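Long-range contact in putative leucoanthocyanidin reductase 1 (Vitis vinifera, PDB 3I6I), which catalyses, as a leucoanthocyanidin reductase, the NADPH-dependent reduction of leucoanthocyanidins in flavonoid metabolism: residues 217-222 with 291-296. Numbering follows the deposited sequence. Where two conformers were deposited one is given.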
loop_
_atom_site.group_PDB
_atom_site.type_symbol
_atom_site.label_atom_id
_atom_site.label_comp_id
_atom_site.label_asym_id
_atom_site.label_seq_id
_atom_site.Cartn_x
_atom_site.Cartn_y
_atom_site.Cartn_z
ATOM N N LYS A 217 7.088 11.013 -9.772
ATOM C CA LYS A 217 6.197 11.678 -8.818
ATOM C C LYS A 217 5.765 10.802 -7.687
ATOM O O LYS A 217 5.703 9.586 -7.817
ATOM C CB LYS A 217 4.892 12.153 -9.442
ATOM C CG LYS A 217 4.997 12.999 -10.660
ATOM C CD LYS A 217 5.619 14.308 -10.371
ATOM C CE LYS A 217 5.480 15.267 -11.584
ATOM N NZ LYS A 217 6.747 15.294 -12.346
ATOM N N SER A 218 5.403 11.468 -6.606
ATOM C CA SER A 218 4.624 10.844 -5.508
ATOM C C SER A 218 3.141 11.025 -5.803
ATOM O O SER A 218 2.694 12.185 -6.047
ATOM C CB SER A 218 4.991 11.474 -4.180
ATOM O OG SER A 218 6.337 11.186 -3.840
ATOM N N VAL A 219 2.391 9.912 -5.800
ATOM C CA VAL A 219 0.955 9.920 -6.058
ATOM C C VAL A 219 0.204 9.723 -4.734
ATOM O O VAL A 219 0.286 8.646 -4.080
ATOM C CB VAL A 219 0.538 8.840 -7.042
ATOM C CG1 VAL A 219 -0.954 8.925 -7.278
ATOM C CG2 VAL A 219 1.325 8.994 -8.369
ATOM N N HIS A 220 -0.542 10.741 -4.345
ATOM C CA HIS A 220 -1.230 10.773 -3.040
ATOM C C HIS A 220 -2.700 10.444 -3.247
ATOM O O HIS A 220 -3.335 10.970 -4.166
ATOM C CB HIS A 220 -1.050 12.120 -2.359
ATOM C CG HIS A 220 0.394 12.515 -2.204
ATOM N ND1 HIS A 220 1.169 12.060 -1.152
ATOM C CD2 HIS A 220 1.212 13.242 -2.998
ATOM C CE1 HIS A 220 2.403 12.529 -1.296
ATOM N NE2 HIS A 220 2.454 13.274 -2.389
ATOM N N PHE A 221 -3.257 9.566 -2.399
ATOM C CA PHE A 221 -4.659 9.232 -2.510
ATOM C C PHE A 221 -5.455 10.028 -1.479
ATOM O O PHE A 221 -5.472 9.662 -0.301
ATOM C CB PHE A 221 -4.940 7.735 -2.322
ATOM C CG PHE A 221 -4.510 6.835 -3.469
ATOM C CD1 PHE A 221 -3.238 6.917 -4.026
ATOM C CD2 PHE A 221 -5.361 5.808 -3.896
ATOM C CE1 PHE A 221 -2.871 6.069 -5.068
ATOM C CE2 PHE A 221 -4.973 4.908 -4.923
ATOM C CZ PHE A 221 -3.714 5.061 -5.498
ATOM N N ARG A 222 -6.156 11.063 -1.918
ATOM C CA ARG A 222 -6.936 11.891 -1.006
ATOM C C ARG A 222 -8.388 12.027 -1.425
ATOM O O ARG A 222 -8.870 13.162 -1.664
ATOM C CB ARG A 222 -6.311 13.258 -0.865
ATOM C CG ARG A 222 -4.910 13.255 -0.334
ATOM C CD ARG A 222 -4.492 14.635 0.083
ATOM N NE ARG A 222 -3.294 14.626 0.921
ATOM C CZ ARG A 222 -2.703 15.720 1.417
ATOM N NH1 ARG A 222 -3.121 16.935 1.082
ATOM N NH2 ARG A 222 -1.646 15.619 2.217
ATOM N N GLU A 291 6.350 17.944 -7.545
ATOM C CA GLU A 291 6.677 16.530 -7.503
ATOM C C GLU A 291 5.574 15.663 -6.911
ATOM O O GLU A 291 5.756 14.469 -6.738
ATOM C CB GLU A 291 8.007 16.352 -6.726
ATOM C CG GLU A 291 9.180 17.115 -7.356
ATOM C CD GLU A 291 10.540 16.604 -6.895
ATOM O OE1 GLU A 291 10.847 15.414 -7.119
ATOM O OE2 GLU A 291 11.314 17.394 -6.313
ATOM N N ASP A 292 4.434 16.276 -6.554
ATOM C CA ASP A 292 3.317 15.569 -5.896
ATOM C C ASP A 292 2.076 15.682 -6.784
ATOM O O ASP A 292 1.815 16.759 -7.316
ATOM C CB ASP A 292 3.016 16.178 -4.532
ATOM C CG ASP A 292 4.190 16.123 -3.609
ATOM O OD1 ASP A 292 4.569 15.001 -3.242
ATOM O OD2 ASP A 292 4.698 17.209 -3.243
ATOM N N VAL A 293 1.353 14.585 -6.984
ATOM C CA VAL A 293 0.063 14.631 -7.677
ATOM C C VAL A 293 -0.970 13.913 -6.811
ATOM O O VAL A 293 -0.603 13.116 -5.924
ATOM C CB VAL A 293 0.096 14.053 -9.127
ATOM C CG1 VAL A 293 0.880 14.995 -10.093
ATOM C CG2 VAL A 293 0.708 12.640 -9.195
ATOM N N GLU A 294 -2.251 14.181 -7.076
ATOM C CA GLU A 294 -3.320 13.543 -6.264
ATOM C C GLU A 294 -4.280 12.763 -7.164
ATOM O O GLU A 294 -4.718 13.254 -8.203
ATOM C CB GLU A 294 -4.019 14.614 -5.455
ATOM C CG GLU A 294 -4.864 14.083 -4.311
ATOM C CD GLU A 294 -6.244 13.593 -4.761
ATOM O OE1 GLU A 294 -6.958 14.329 -5.490
ATOM O OE2 GLU A 294 -6.594 12.447 -4.423
ATOM N N VAL A 295 -4.590 11.545 -6.757
ATOM C CA VAL A 295 -5.381 10.623 -7.560
ATOM C C VAL A 295 -6.708 11.138 -8.086
ATOM O O VAL A 295 -7.022 10.945 -9.262
ATOM C CB VAL A 295 -5.640 9.303 -6.789
ATOM C CG1 VAL A 295 -6.398 8.295 -7.699
ATOM C CG2 VAL A 295 -4.385 8.764 -6.342
ATOM N N THR A 296 -7.509 11.775 -7.229
ATOM C CA THR A 296 -8.809 12.243 -7.632
ATOM C C THR A 296 -8.766 13.396 -8.647
ATOM O O THR A 296 -9.687 13.558 -9.408
ATOM C CB THR A 296 -9.760 12.612 -6.473
ATOM O OG1 THR A 296 -9.386 13.852 -5.899
ATOM C CG2 THR A 296 -9.759 11.553 -5.436
HETATM O O HOH W 1 8.125 12.869 -4.990
HETATM O O HOH W 2 -11.545 13.986 -3.747
#
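Val219 CG2 packs against Val293 CG2 at 3.8 Å on the tightly packed, apolar face of this contact. Val295 and Phe221 continue this face. Val295 has two conformers. In one of them CG2 sits too close to the Phe221 ring, so its exact place against Phe221 and Val219 is doubtful.

On the other face the pairing is polar. His220 NE2 donates to Asp292 OD1 at 2.9 Å. The oxygen lies in the imidazole plane but is approached from above the carboxylate plane, and the two planes are 53° apart. Asp292 OD2 makes a salt bridge to Arg126, which probably favours a charged carboxylate, and the ring of Phe285 meets His220 edge-to-face.

Strands 217-220 and 292-294 run parallel. Strand 217-220 lies between 155-158 and 292-294, consistent with the far end of the Rossmann-type sheet of this NmrA-like family. The backbone ladder ends with Val295 N giving to His220 O (2.9 Å).

Here Glu294 is the N-cap of helix 295-298. Its chain bends at chi2 (-81°), which turns CD toward Arg222. OE2 accepts from Arg222 N (2.9 Å) and Thr296 N (3.0 Å), which arrive from opposite faces of the carboxylate. Phe221 O accepts from Asn160, an NADP-binding residue.

The Lys217 end is looser. Glu291 is exposed, and Lys217 CD lies 3.6 Å from Glu291 O. A water bonds to Ser218 OG (2.7 Å) and only weakly to Glu291 O.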